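Local atomic coordinates of uncharacterized protein (Bacteroides eggerthii DSM 20697, PDB entry 4ECO), a protein that is of unknown function but, as a leucine-rich repeat solenoid, probably binds a protein partner. Residues 373-378 with 394-399; 228-233 with 237-242; 34-39 with 67-72. One frame throughout, in Å; residues are numbered along the deposited sequence.

Contact 1. Residues 373-378 with 394-399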
ATOM      1  N   CYS A 373     -10.820   3.516  14.956  1.00 53.82           N
ATOM      2  CA  CYS A 373     -11.745   3.600  13.826  1.00 53.63           C
ATOM      3  C   CYS A 373     -12.625   2.350  13.720  1.00 58.54           C
ATOM      4  O   CYS A 373     -12.400   1.357  14.410  1.00 58.30           O
ATOM      5  CB  CYS A 373     -10.965   3.802  12.532  1.00 52.44           C
ATOM      6  SG  CYS A 373      -9.979   2.366  12.047  1.00 55.07           S
ATOM      7  N   GLY A 374     -13.583   2.413  12.792  1.00 55.06           N
ATOM      8  CA  GLY A 374     -14.438   1.314  12.381  1.00 54.83           C
ATOM      9  C   GLY A 374     -13.952   0.858  11.017  1.00 57.92           C
ATOM     10  O   GLY A 374     -12.949   1.381  10.514  1.00 54.97           O
ATOM     11  N   PHE A 375     -14.634  -0.129  10.409  1.00 55.97           N
ATOM     12  CA  PHE A 375     -14.232  -0.624   9.094  1.00 54.85           C
ATOM     13  C   PHE A 375     -15.439  -1.015   8.218  1.00 58.66           C
ATOM     14  O   PHE A 375     -16.427  -1.542   8.714  1.00 59.33           O
ATOM     15  CB  PHE A 375     -13.282  -1.838   9.227  1.00 56.13           C
ATOM     16  CG  PHE A 375     -12.024  -1.640  10.049  1.00 57.07           C
ATOM     17  CD1 PHE A 375     -10.873  -1.110   9.477  1.00 58.76           C
ATOM     18  CD2 PHE A 375     -11.984  -2.009  11.392  1.00 58.99           C
ATOM     19  CE1 PHE A 375      -9.723  -0.902  10.248  1.00 58.64           C
ATOM     20  CE2 PHE A 375     -10.829  -1.819  12.154  1.00 60.44           C
ATOM     21  CZ  PHE A 375      -9.708  -1.269  11.576  1.00 57.37           C
ATOM     22  N   THR A 376     -15.319  -0.790   6.904  1.00 55.38           N
ATOM     23  CA  THR A 376     -16.317  -1.177   5.900  1.00 56.20           C
ATOM     24  C   THR A 376     -16.172  -2.690   5.618  1.00 64.31           C
ATOM     25  O   THR A 376     -15.086  -3.239   5.818  1.00 64.00           O
ATOM     26  CB  THR A 376     -16.167  -0.331   4.607  1.00 57.81           C
ATOM     27  OG1 THR A 376     -15.131  -0.852   3.765  1.00 56.56           O
ATOM     28  CG2 THR A 376     -15.952   1.153   4.877  1.00 53.77           C
ATOM     29  N   GLU A 377     -17.234  -3.356   5.112  1.00 64.13           N
ATOM     30  CA  GLU A 377     -17.212  -4.794   4.785  1.00 64.62           C
ATOM     31  C   GLU A 377     -16.328  -5.080   3.551  1.00 68.26           C
ATOM     32  O   GLU A 377     -16.143  -6.243   3.185  1.00 69.38           O
ATOM     33  CB  GLU A 377     -18.638  -5.336   4.527  1.00 67.73           C
ATOM     34  CG  GLU A 377     -19.710  -4.922   5.532  1.00 83.91           C
ATOM     35  CD  GLU A 377     -20.482  -3.660   5.177  1.00115.73           C
ATOM     36  OE1 GLU A 377     -19.915  -2.759   4.509  1.00103.14           O
ATOM     37  OE2 GLU A 377     -21.661  -3.568   5.594  1.00118.46           O
ATOM     38  N   GLN A 378     -15.752  -4.023   2.942  1.00 63.29           N
ATOM     39  CA  GLN A 378     -14.951  -4.111   1.717  1.00 62.37           C
ATOM     40  C   GLN A 378     -13.422  -4.124   1.988  1.00 63.70           C
ATOM     41  O   GLN A 378     -12.648  -4.190   1.022  1.00 62.83           O
ATOM     42  CB  GLN A 378     -15.289  -2.935   0.753  1.00 64.09           C
ATOM     43  CG  GLN A 378     -16.757  -2.472   0.709  1.00 82.69           C
ATOM     44  CD  GLN A 378     -17.762  -3.591   0.539  1.00108.91           C
ATOM     45  OE1 GLN A 378     -17.550  -4.564  -0.209  1.00105.03           O
ATOM     46  NE2 GLN A 378     -18.881  -3.477   1.257  1.00100.52           N
ATOM     47  N   ASN A 394      -6.972  -4.066  20.149  1.00 51.02           N
ATOM     48  CA  ASN A 394      -8.308  -4.662  20.224  1.00 51.15           C
ATOM     49  C   ASN A 394      -9.359  -3.731  19.557  1.00 52.21           C
ATOM     50  O   ASN A 394     -10.218  -3.169  20.243  1.00 53.80           O
ATOM     51  CB  ASN A 394      -8.676  -4.964  21.685  1.00 51.76           C
ATOM     52  CG  ASN A 394      -9.822  -5.925  21.837  1.00 72.62           C
ATOM     53  OD1 ASN A 394     -10.229  -6.618  20.889  1.00 64.24           O
ATOM     54  ND2 ASN A 394     -10.345  -6.028  23.050  1.00 69.30           N
ATOM     55  N   ILE A 395      -9.287  -3.591  18.221  1.00 44.28           N
ATOM     56  CA  ILE A 395     -10.174  -2.724  17.437  1.00 43.95           C
ATOM     57  C   ILE A 395     -10.919  -3.536  16.343  1.00 48.32           C
ATOM     58  O   ILE A 395     -11.542  -2.960  15.428  1.00 46.22           O
ATOM     59  CB  ILE A 395      -9.397  -1.506  16.814  1.00 45.96           C
ATOM     60  CG1 ILE A 395      -8.297  -1.938  15.807  1.00 43.35           C
ATOM     61  CG2 ILE A 395      -8.851  -0.545  17.907  1.00 48.22           C
ATOM     62  CD1 ILE A 395      -7.788  -0.797  14.932  1.00 40.48           C
ATOM     63  N   PHE A 396     -10.884  -4.867  16.474  1.00 47.36           N
ATOM     64  CA  PHE A 396     -11.498  -5.774  15.507  1.00 47.87           C
ATOM     65  C   PHE A 396     -12.465  -6.704  16.203  1.00 57.19           C
ATOM     66  O   PHE A 396     -12.600  -6.635  17.432  1.00 59.35           O
ATOM     67  CB  PHE A 396     -10.415  -6.588  14.759  1.00 47.50           C
ATOM     68  CG  PHE A 396      -9.209  -5.784  14.348  1.00 46.69           C
ATOM     69  CD1 PHE A 396      -9.249  -4.964  13.220  1.00 48.98           C
ATOM     70  CD2 PHE A 396      -8.038  -5.836  15.094  1.00 48.09           C
ATOM     71  CE1 PHE A 396      -8.131  -4.205  12.843  1.00 49.68           C
ATOM     72  CE2 PHE A 396      -6.918  -5.080  14.722  1.00 51.65           C
ATOM     73  CZ  PHE A 396      -6.970  -4.269  13.596  1.00 49.61           C
ATOM     74  N   ASP A 397     -13.167  -7.551  15.418  1.00 54.75           N
ATOM     75  CA  ASP A 397     -14.090  -8.535  15.971  1.00 56.09           C
ATOM     76  C   ASP A 397     -14.036  -9.801  15.142  1.00 58.87           C
ATOM     77  O   ASP A 397     -14.346  -9.775  13.952  1.00 58.06           O
ATOM     78  CB  ASP A 397     -15.532  -7.996  16.051  1.00 59.64           C
ATOM     79  CG  ASP A 397     -16.456  -8.750  17.002  1.00 78.99           C
ATOM     80  OD1 ASP A 397     -16.079  -9.861  17.457  1.00 81.87           O
ATOM     81  OD2 ASP A 397     -17.545  -8.219  17.313  1.00 86.77           O
ATOM     82  N   ALA A 398     -13.658 -10.914  15.780  1.00 54.59           N
ATOM     83  CA  ALA A 398     -13.613 -12.219  15.132  1.00 53.66           C
ATOM     84  C   ALA A 398     -15.019 -12.623  14.694  1.00 59.62           C
ATOM     85  O   ALA A 398     -15.179 -13.304  13.675  1.00 59.22           O
ATOM     86  CB  ALA A 398     -13.021 -13.252  16.077  1.00 54.17           C
ATOM     87  N   LYS A 399     -16.040 -12.135  15.432  1.00 57.82           N
ATOM     88  CA  LYS A 399     -17.451 -12.428  15.193  1.00 59.05           C
ATOM     89  C   LYS A 399     -18.009 -11.682  13.950  1.00 61.85           C
ATOM     90  O   LYS A 399     -19.100 -12.033  13.505  1.00 62.97           O
ATOM     91  CB  LYS A 399     -18.315 -12.104  16.435  1.00 63.58           C
ATOM     92  CG  LYS A 399     -17.841 -12.661  17.786  1.00 75.30           C
ATOM     93  CD  LYS A 399     -17.791 -14.185  17.913  1.00 81.30           C
ATOM     94  CE  LYS A 399     -17.187 -14.653  19.223  1.00 90.04           C
ATOM     95  NZ  LYS A 399     -15.710 -14.435  19.289  1.00 92.38           N
TER

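Contact 2. Residues 228-233 with 237-242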
ATOM      1  N   GLU A 228      -2.047  36.512 -11.653  1.00 52.01           N
ATOM      2  CA  GLU A 228      -0.706  36.324 -12.186  1.00 51.91           C
ATOM      3  C   GLU A 228      -0.192  37.695 -12.568  1.00 60.43           C
ATOM      4  O   GLU A 228       0.936  38.053 -12.244  1.00 61.87           O
ATOM      5  CB  GLU A 228      -0.732  35.335 -13.355  1.00 52.12           C
ATOM      6  CG  GLU A 228       0.638  34.924 -13.849  1.00 57.89           C
ATOM      7  CD  GLU A 228       1.330  35.910 -14.769  1.00 69.91           C
ATOM      8  OE1 GLU A 228       0.665  36.486 -15.667  1.00 59.28           O
ATOM      9  OE2 GLU A 228       2.555  36.090 -14.593  1.00 57.01           O
ATOM     10  N   ASN A 229      -1.078  38.488 -13.179  1.00 58.44           N
ATOM     11  CA  ASN A 229      -0.866  39.870 -13.576  1.00 59.17           C
ATOM     12  C   ASN A 229      -2.218  40.592 -13.464  1.00 63.64           C
ATOM     13  O   ASN A 229      -3.088  40.420 -14.320  1.00 64.06           O
ATOM     14  CB  ASN A 229      -0.269  39.928 -14.987  1.00 61.21           C
ATOM     15  CG  ASN A 229      -0.295  41.281 -15.659  1.00 86.40           C
ATOM     16  OD1 ASN A 229      -0.247  42.344 -15.020  1.00 77.30           O
ATOM     17  ND2 ASN A 229      -0.358  41.257 -16.986  1.00 83.05           N
ATOM     18  N   GLU A 230      -2.389  41.397 -12.403  1.00 60.16           N
ATOM     19  CA  GLU A 230      -3.628  42.131 -12.136  1.00 61.13           C
ATOM     20  C   GLU A 230      -3.993  43.154 -13.244  1.00 65.28           C
ATOM     21  O   GLU A 230      -5.143  43.601 -13.273  1.00 65.87           O
ATOM     22  CB  GLU A 230      -3.569  42.849 -10.780  1.00 63.53           C
ATOM     23  CG  GLU A 230      -2.459  43.874 -10.642  1.00 76.48           C
ATOM     24  CD  GLU A 230      -2.559  44.741  -9.404  1.00109.65           C
ATOM     25  OE1 GLU A 230      -3.695  44.997  -8.934  1.00111.61           O
ATOM     26  OE2 GLU A 230      -1.496  45.206  -8.932  1.00104.31           O
ATOM     27  N   ASN A 231      -3.050  43.486 -14.163  1.00 60.85           N
ATOM     28  CA  ASN A 231      -3.298  44.442 -15.249  1.00 61.44           C
ATOM     29  C   ASN A 231      -3.629  43.756 -16.598  1.00 64.08           C
ATOM     30  O   ASN A 231      -3.707  44.445 -17.626  1.00 64.98           O
ATOM     31  CB  ASN A 231      -2.107  45.379 -15.420  1.00 61.22           C
ATOM     32  CG  ASN A 231      -1.947  46.337 -14.264  1.00 76.45           C
ATOM     33  OD1 ASN A 231      -2.910  46.963 -13.774  1.00 59.52           O
ATOM     34  ND2 ASN A 231      -0.716  46.464 -13.800  1.00 71.87           N
ATOM     35  N   SER A 232      -3.864  42.423 -16.588  1.00 56.82           N
ATOM     36  CA  SER A 232      -4.248  41.668 -17.781  1.00 54.93           C
ATOM     37  C   SER A 232      -5.722  41.887 -18.096  1.00 58.05           C
ATOM     38  O   SER A 232      -6.499  42.226 -17.203  1.00 55.57           O
ATOM     39  CB  SER A 232      -3.962  40.177 -17.598  1.00 56.48           C
ATOM     40  OG  SER A 232      -4.773  39.561 -16.613  1.00 61.32           O
ATOM     41  N   GLU A 233      -6.116  41.650 -19.360  1.00 57.72           N
ATOM     42  CA  GLU A 233      -7.503  41.807 -19.814  1.00 59.51           C
ATOM     43  C   GLU A 233      -8.428  40.891 -19.011  1.00 60.98           C
ATOM     44  O   GLU A 233      -9.526  41.305 -18.626  1.00 60.27           O
ATOM     45  CB  GLU A 233      -7.628  41.528 -21.328  1.00 61.83           C
ATOM     46  CG  GLU A 233      -7.495  42.781 -22.201  1.00 78.17           C
ATOM     47  CD  GLU A 233      -7.848  42.645 -23.676  1.00109.40           C
ATOM     48  OE1 GLU A 233      -8.543  41.668 -24.045  1.00114.14           O
ATOM     49  OE2 GLU A 233      -7.461  43.542 -24.460  1.00102.73           O
ATOM     50  N   GLN A 237     -11.231  41.873 -16.008  1.00 57.64           N
ATOM     51  CA  GLN A 237     -12.614  41.442 -16.211  1.00 56.93           C
ATOM     52  C   GLN A 237     -13.125  40.697 -14.976  1.00 59.46           C
ATOM     53  O   GLN A 237     -14.161  41.091 -14.430  1.00 58.62           O
ATOM     54  CB  GLN A 237     -12.749  40.559 -17.470  1.00 56.99           C
ATOM     55  CG  GLN A 237     -14.199  40.201 -17.836  1.00 55.03           C
ATOM     56  CD  GLN A 237     -14.339  39.122 -18.887  1.00 76.93           C
ATOM     57  OE1 GLN A 237     -13.487  38.927 -19.772  1.00 71.94           O
ATOM     58  NE2 GLN A 237     -15.439  38.389 -18.813  1.00 74.49           N
ATOM     59  N   TYR A 238     -12.381  39.637 -14.542  1.00 54.83           N
ATOM     60  CA  TYR A 238     -12.702  38.717 -13.437  1.00 53.97           C
ATOM     61  C   TYR A 238     -12.696  39.416 -12.080  1.00 60.32           C
ATOM     62  O   TYR A 238     -13.341  38.919 -11.148  1.00 60.82           O
ATOM     63  CB  TYR A 238     -11.735  37.528 -13.398  1.00 53.40           C
ATOM     64  CG  TYR A 238     -11.527  36.751 -14.689  1.00 53.93           C
ATOM     65  CD1 TYR A 238     -12.380  36.919 -15.780  1.00 57.09           C
ATOM     66  CD2 TYR A 238     -10.484  35.840 -14.812  1.00 52.53           C
ATOM     67  CE1 TYR A 238     -12.160  36.242 -16.977  1.00 58.63           C
ATOM     68  CE2 TYR A 238     -10.256  35.154 -16.005  1.00 52.79           C
ATOM     69  CZ  TYR A 238     -11.112  35.337 -17.077  1.00 64.37           C
ATOM     70  OH  TYR A 238     -10.902  34.642 -18.245  1.00 65.67           O
ATOM     71  N   LYS A 239     -12.012  40.589 -11.981  1.00 57.68           N
ATOM     72  CA  LYS A 239     -11.981  41.452 -10.789  1.00 57.94           C
ATOM     73  C   LYS A 239     -13.376  41.895 -10.394  1.00 63.18           C
ATOM     74  O   LYS A 239     -13.632  42.095  -9.207  1.00 63.16           O
ATOM     75  CB  LYS A 239     -11.101  42.700 -11.025  1.00 60.41           C
ATOM     76  CG  LYS A 239      -9.701  42.585 -10.428  1.00 79.66           C
ATOM     77  CD  LYS A 239      -8.834  43.782 -10.785  1.00 90.62           C
ATOM     78  CE  LYS A 239      -7.421  43.639 -10.267  1.00107.91           C
ATOM     79  NZ  LYS A 239      -6.587  44.824 -10.592  1.00122.24           N
ATOM     80  N   THR A 240     -14.270  42.044 -11.383  1.00 60.86           N
ATOM     81  CA  THR A 240     -15.643  42.522 -11.203  1.00 62.72           C
ATOM     82  C   THR A 240     -16.634  41.350 -11.147  1.00 68.23           C
ATOM     83  O   THR A 240     -17.854  41.583 -11.109  1.00 69.58           O
ATOM     84  CB  THR A 240     -16.023  43.488 -12.367  1.00 66.65           C
ATOM     85  OG1 THR A 240     -16.105  42.763 -13.592  1.00 66.96           O
ATOM     86  CG2 THR A 240     -15.060  44.662 -12.523  1.00 61.43           C
ATOM     87  N   GLU A 241     -16.121  40.100 -11.153  1.00 63.21           N
ATOM     88  CA  GLU A 241     -16.986  38.933 -11.234  1.00 63.20           C
ATOM     89  C   GLU A 241     -17.310  38.277  -9.888  1.00 69.70           C
ATOM     90  O   GLU A 241     -18.223  37.442  -9.870  1.00 69.92           O
ATOM     91  CB  GLU A 241     -16.392  37.890 -12.182  1.00 62.77           C
ATOM     92  CG  GLU A 241     -16.711  38.261 -13.618  1.00 70.06           C
ATOM     93  CD  GLU A 241     -16.256  37.332 -14.720  1.00 83.97           C
ATOM     94  OE1 GLU A 241     -16.140  36.109 -14.474  1.00 73.61           O
ATOM     95  OE2 GLU A 241     -16.083  37.827 -15.856  1.00 80.14           O
ATOM     96  N   ASP A 242     -16.630  38.669  -8.768  1.00 67.10           N
ATOM     97  CA  ASP A 242     -16.869  38.124  -7.409  1.00 66.61           C
ATOM     98  C   ASP A 242     -16.779  36.574  -7.458  1.00 65.25           C
ATOM     99  O   ASP A 242     -17.773  35.847  -7.297  1.00 63.42           O
ATOM    100  CB  ASP A 242     -18.220  38.625  -6.806  1.00 71.00           C
ATOM    101  CG  ASP A 242     -18.564  38.112  -5.409  1.00 90.14           C
ATOM    102  OD1 ASP A 242     -17.623  37.773  -4.646  1.00 92.35           O
ATOM    103  OD2 ASP A 242     -19.777  38.053  -5.076  1.00 95.91           O
TER

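Contact 3. Residues 34-39 with 67-72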
ATOM      1  N   ALA A  34      -6.489  31.583 -25.061  1.00 48.21           N
ATOM      2  CA  ALA A  34      -6.102  31.300 -23.680  1.00 45.89           C
ATOM      3  C   ALA A  34      -5.062  30.172 -23.662  1.00 49.72           C
ATOM      4  O   ALA A  34      -4.009  30.335 -23.030  1.00 51.11           O
ATOM      5  CB  ALA A  34      -7.314  30.935 -22.839  1.00 46.32           C
ATOM      6  N   LEU A  35      -5.304  29.068 -24.419  1.00 43.56           N
ATOM      7  CA  LEU A  35      -4.350  27.959 -24.534  1.00 41.40           C
ATOM      8  C   LEU A  35      -2.981  28.439 -24.984  1.00 46.49           C
ATOM      9  O   LEU A  35      -1.983  28.089 -24.355  1.00 46.42           O
ATOM     10  CB  LEU A  35      -4.836  26.881 -25.513  1.00 40.97           C
ATOM     11  CG  LEU A  35      -5.911  25.924 -25.023  1.00 44.26           C
ATOM     12  CD1 LEU A  35      -6.216  24.899 -26.088  1.00 44.15           C
ATOM     13  CD2 LEU A  35      -5.500  25.233 -23.738  1.00 43.76           C
ATOM     14  N   LYS A  36      -2.937  29.266 -26.050  1.00 43.88           N
ATOM     15  CA  LYS A  36      -1.697  29.813 -26.603  1.00 44.00           C
ATOM     16  C   LYS A  36      -1.010  30.754 -25.569  1.00 47.93           C
ATOM     17  O   LYS A  36       0.213  30.690 -25.390  1.00 46.45           O
ATOM     18  CB  LYS A  36      -1.989  30.530 -27.933  1.00 46.78           C
ATOM     19  CG  LYS A  36      -0.849  31.341 -28.542  1.00 49.07           C
ATOM     20  CD  LYS A  36       0.359  30.563 -29.026  1.00 51.26           C
ATOM     21  CE  LYS A  36       1.359  31.569 -29.548  1.00 60.44           C
ATOM     22  NZ  LYS A  36       2.636  30.929 -29.941  1.00 74.08           N
ATOM     23  N   GLU A  37      -1.805  31.558 -24.853  1.00 44.75           N
ATOM     24  CA  GLU A  37      -1.263  32.468 -23.854  1.00 44.94           C
ATOM     25  C   GLU A  37      -0.661  31.658 -22.663  1.00 46.38           C
ATOM     26  O   GLU A  37       0.405  32.010 -22.151  1.00 44.44           O
ATOM     27  CB  GLU A  37      -2.348  33.450 -23.399  1.00 47.36           C
ATOM     28  CG  GLU A  37      -1.775  34.737 -22.829  1.00 62.68           C
ATOM     29  CD  GLU A  37      -2.739  35.904 -22.769  1.00 95.56           C
ATOM     30  OE1 GLU A  37      -3.450  36.148 -23.774  1.00 81.24           O
ATOM     31  OE2 GLU A  37      -2.740  36.609 -21.731  1.00 95.93           O
ATOM     32  N   ILE A  38      -1.320  30.543 -22.287  1.00 42.11           N
ATOM     33  CA  ILE A  38      -0.860  29.627 -21.236  1.00 40.30           C
ATOM     34  C   ILE A  38       0.479  29.000 -21.689  1.00 44.19           C
ATOM     35  O   ILE A  38       1.446  29.021 -20.932  1.00 43.32           O
ATOM     36  CB  ILE A  38      -1.960  28.567 -20.924  1.00 41.79           C
ATOM     37  CG1 ILE A  38      -3.053  29.209 -20.050  1.00 41.70           C
ATOM     38  CG2 ILE A  38      -1.376  27.292 -20.254  1.00 40.34           C
ATOM     39  CD1 ILE A  38      -4.406  28.506 -20.088  1.00 48.73           C
ATOM     40  N   TRP A  39       0.525  28.481 -22.926  1.00 41.92           N
ATOM     41  CA  TRP A  39       1.706  27.883 -23.559  1.00 41.39           C
ATOM     42  C   TRP A  39       2.868  28.895 -23.552  1.00 45.67           C
ATOM     43  O   TRP A  39       3.943  28.565 -23.061  1.00 43.75           O
ATOM     44  CB  TRP A  39       1.344  27.440 -24.992  1.00 40.05           C
ATOM     45  CG  TRP A  39       2.384  26.604 -25.679  1.00 40.87           C
ATOM     46  CD1 TRP A  39       2.633  25.274 -25.481  1.00 43.08           C
ATOM     47  CD2 TRP A  39       3.207  27.006 -26.781  1.00 41.30           C
ATOM     48  NE1 TRP A  39       3.607  24.836 -26.355  1.00 42.39           N
ATOM     49  CE2 TRP A  39       3.950  25.871 -27.189  1.00 44.42           C
ATOM     50  CE3 TRP A  39       3.355  28.200 -27.499  1.00 43.22           C
ATOM     51  CZ2 TRP A  39       4.853  25.915 -28.252  1.00 43.45           C
ATOM     52  CZ3 TRP A  39       4.295  28.250 -28.516  1.00 44.27           C
ATOM     53  CH2 TRP A  39       5.029  27.117 -28.878  1.00 43.98           C
ATOM     54  N   ASP A  67      -8.919  27.951 -35.573  1.00 61.50           N
ATOM     55  CA  ASP A  67      -9.985  27.081 -35.062  1.00 62.45           C
ATOM     56  C   ASP A  67      -9.474  25.604 -34.822  1.00 64.08           C
ATOM     57  O   ASP A  67     -10.201  24.799 -34.256  1.00 62.32           O
ATOM     58  CB  ASP A  67     -11.238  27.124 -35.981  1.00 66.19           C
ATOM     59  CG  ASP A  67     -11.108  26.556 -37.380  1.00 82.40           C
ATOM     60  OD1 ASP A  67      -9.961  26.383 -37.851  1.00 84.41           O
ATOM     61  OD2 ASP A  67     -12.156  26.289 -38.009  1.00 89.68           O
HETATM   62  N   MSE A  68      -8.222  25.292 -35.184  1.00 62.07           N
HETATM   63  CA  MSE A  68      -7.614  23.966 -35.008  1.00 62.84           C
HETATM   64  C   MSE A  68      -6.723  23.920 -33.761  1.00 62.47           C
HETATM   65  O   MSE A  68      -6.199  22.858 -33.396  1.00 60.42           O
HETATM   66  CB  MSE A  68      -6.788  23.582 -36.253  1.00 67.59           C
HETATM   67  CG  MSE A  68      -7.625  23.303 -37.490  1.00 79.99           C
HETATM   68 SE   MSE A  68      -8.968  21.903 -37.121  0.75 92.90          SE
HETATM   69  CE  MSE A  68     -10.707  22.966 -36.984  1.00 91.01           C
ATOM     70  N   TRP A  69      -6.572  25.076 -33.093  1.00 55.81           N
ATOM     71  CA  TRP A  69      -5.709  25.239 -31.936  1.00 52.99           C
ATOM     72  C   TRP A  69      -6.174  24.406 -30.729  1.00 56.36           C
ATOM     73  O   TRP A  69      -5.384  24.217 -29.790  1.00 56.04           O
ATOM     74  CB  TRP A  69      -5.605  26.712 -31.567  1.00 51.33           C
ATOM     75  CG  TRP A  69      -4.735  27.552 -32.477  1.00 52.16           C
ATOM     76  CD1 TRP A  69      -4.308  27.251 -33.745  1.00 55.39           C
ATOM     77  CD2 TRP A  69      -4.224  28.855 -32.183  1.00 51.61           C
ATOM     78  NE1 TRP A  69      -3.540  28.275 -34.242  1.00 54.72           N
ATOM     79  CE2 TRP A  69      -3.464  29.271 -33.302  1.00 55.83           C
ATOM     80  CE3 TRP A  69      -4.305  29.701 -31.061  1.00 52.01           C
ATOM     81  CZ2 TRP A  69      -2.798  30.499 -33.335  1.00 55.25           C
ATOM     82  CZ3 TRP A  69      -3.661  30.923 -31.101  1.00 53.65           C
ATOM     83  CH2 TRP A  69      -2.907  31.307 -32.221  1.00 55.02           C
ATOM     84  N   GLY A  70      -7.382  23.840 -30.804  1.00 51.66           N
ATOM     85  CA  GLY A  70      -7.912  22.982 -29.750  1.00 50.37           C
ATOM     86  C   GLY A  70      -7.321  21.589 -29.764  1.00 51.73           C
ATOM     87  O   GLY A  70      -7.292  20.912 -28.729  1.00 50.90           O
ATOM     88  N   ALA A  71      -6.846  21.167 -30.958  1.00 46.66           N
ATOM     89  CA  ALA A  71      -6.207  19.885 -31.225  1.00 44.30           C
ATOM     90  C   ALA A  71      -4.761  19.903 -30.701  1.00 45.08           C
ATOM     91  O   ALA A  71      -3.829  20.329 -31.387  1.00 43.42           O
ATOM     92  CB  ALA A  71      -6.256  19.570 -32.707  1.00 45.53           C
ATOM     93  N   GLN A  72      -4.609  19.463 -29.447  1.00 40.69           N
ATOM     94  CA  GLN A  72      -3.334  19.449 -28.751  1.00 40.01           C
ATOM     95  C   GLN A  72      -3.174  18.232 -27.884  1.00 41.17           C
ATOM     96  O   GLN A  72      -4.120  17.859 -27.182  1.00 38.39           O
ATOM     97  CB  GLN A  72      -3.158  20.700 -27.833  1.00 41.71           C
ATOM     98  CG  GLN A  72      -3.292  22.087 -28.486  1.00 44.71           C
ATOM     99  CD  GLN A  72      -2.336  22.336 -29.604  1.00 51.92           C
ATOM    100  OE1 GLN A  72      -1.353  21.612 -29.790  1.00 45.80           O
ATOM    101  NE2 GLN A  72      -2.625  23.362 -30.396  1.00 43.27           N
TER

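Contact 1. Residues 373-378 with 394-399
Phe375 meets Ile395 and Phe396 between neighbouring turns of the leucine-rich repeat solenoid, where strand 373-375 faces the loop that leads from strand 381-383 to strand 404-408. The CB of Phe375 is directed at 394-399, and CG is anti to the carbonyl carbon (chi1 -56°), which carries the ring toward Ile395 and Phe396. CD2 is the first ring atom to approach, 4.2 Å from Ile395 O. One atom further, CE2 lies 3.5 Å from the same Ile395 O, which sits at the ring edge and in its plane. At the tip, CZ touches CE1 of Phe396 at 3.6 Å and CD1 of Ile395 at 3.9 Å. The two phenyl planes are nearly parallel, at 20°, yet slid so far apart that they barely overlap, the centroids being 5.5 Å from each other. Leu382 of strand 381-383 touches both phenylalanine side chains. With an alanine here, CE1 of Phe396 and CD1 of Ile395 would probably lose the phenyl carbon they pack against, and a gap would open between the turns. Phe396 also packs on its own neighbour: CG1 of Ile395 lies 3.4 Å above one ring face, offset toward the rim.

Contact 2. Residues 228-233 with 237-242
Glu233 and Gln237 are joined by a backbone hydrogen bond one helical turn apart, Gln237 N donating to Glu233 O at 3.2 Å, with the donor tilted 32° from the carbonyl plane. The CB of Gln237 lies 3.5 Å from that same Glu233 O. Further from the helix, Lys239 reaches back to Glu230. Its chain, extended beyond CG, carries NZ most of the way across the 8.5 Å between Lys239 CA and Glu230 CA. There NZ makes two weak bonds, each 3.3 Å long, to Glu230 O and to Glu230 OE1, the second being part of a salt bridge. The CG of Glu230 stands between its backbone N and carbonyl carbon (chi1 60°), from where the extended chain sets OE1 as near to NZ as the carbonyl O is; NZ thus has loose partners in both the main chain and the side chain of one residue and also rests near Glu230 CB. The arrangement belongs to a short surface helix, 233-238, set in the connection between two parallel strands of the leucine-rich repeat solenoid, 210-214 and 253-257. Ser232 is its N-cap, with OG bonded to Ala235 N. Before the cap the chain makes a type I turn from Asn229 to Ser232, together with an Asx turn in which Asn231 N reaches Asn229 OD1 from above the carbonyl plane. Asp99 takes hydrogen bonds from the backbone N atoms of Glu228 and Asn229, tying this approach to an earlier part of the chain. After Gln237 a second type I turn, Tyr238 to Glu241, follows. Two donors grip Gln237 O: Thr240 N at 3.2 Å and Thr240 OG1, which lies in the carbonyl plane 2.7 Å from Gln237 O.

Contact 3. Residues 34-39 with 67-72
Leu35 and Lys36 pack against Trp69 in an apolar contact, made by aliphatic carbons, a ring and backbone atoms, between helix 27-41 and the loop just before strand 75-77. This is the N-terminal part of the leucine-rich repeat solenoid, and a helix placed ahead of the first repeat strands is consistent with a cap over that end of the fold. Lys36 contributes the base of its side chain, not its charge. Its CB lies 3.6 Å from Trp69 CZ3, with Trp69 CE3 a little further off, and its CG also packs on CZ3; the benzo half of the indole does the touching. The chain then bends at chi2 (67°), and the ammonium group is led away from the loop toward a long, weak ion pair with Asp40. Leu35 works on the backbone beside the ring: CD1 approaches Trp69 O at 3.9 Å and Gly70 CA at 4.5 Å. The indole is fixed at its other end by a hydrogen bond from Trp69 NE1 to Lys64 O, while Phe62 meets the ring edge-to-face and also touches Lys36. The loop turns at this point, in a type I turn from Met68 to Ala71 whose Ala71 N binds Met68 O. Beyond this turn the side chain of Gln72 folds back over the same loop, and its NE2 is shared between Asn61 O and Trp69 O. The latter bond, Gln72 NE2 to Trp69 O, is 3.0 Å long, with the donor above the carbonyl plane of Trp69 (40° out of it).

Contacts 2 and 3 both lie toward the N-terminal end of the solenoid, on the same side of the chain's centre, with centres about 21 Å apart and nearest atoms about 6 Å apart, close without touching. Contact 1 belongs to a later part of the repeat array: its centre is about 52 Å from that of contact 2 and about 51 Å from that of contact 3, and about 37 Å separates the nearest atoms in either case. Along the chain the three follow in series, 3, then 2, then 1. The sodium ion seen in the crystal is bound by Glu117 and Ser192, which lie in sequence between contacts 3 and 2 and belong to none of the segments.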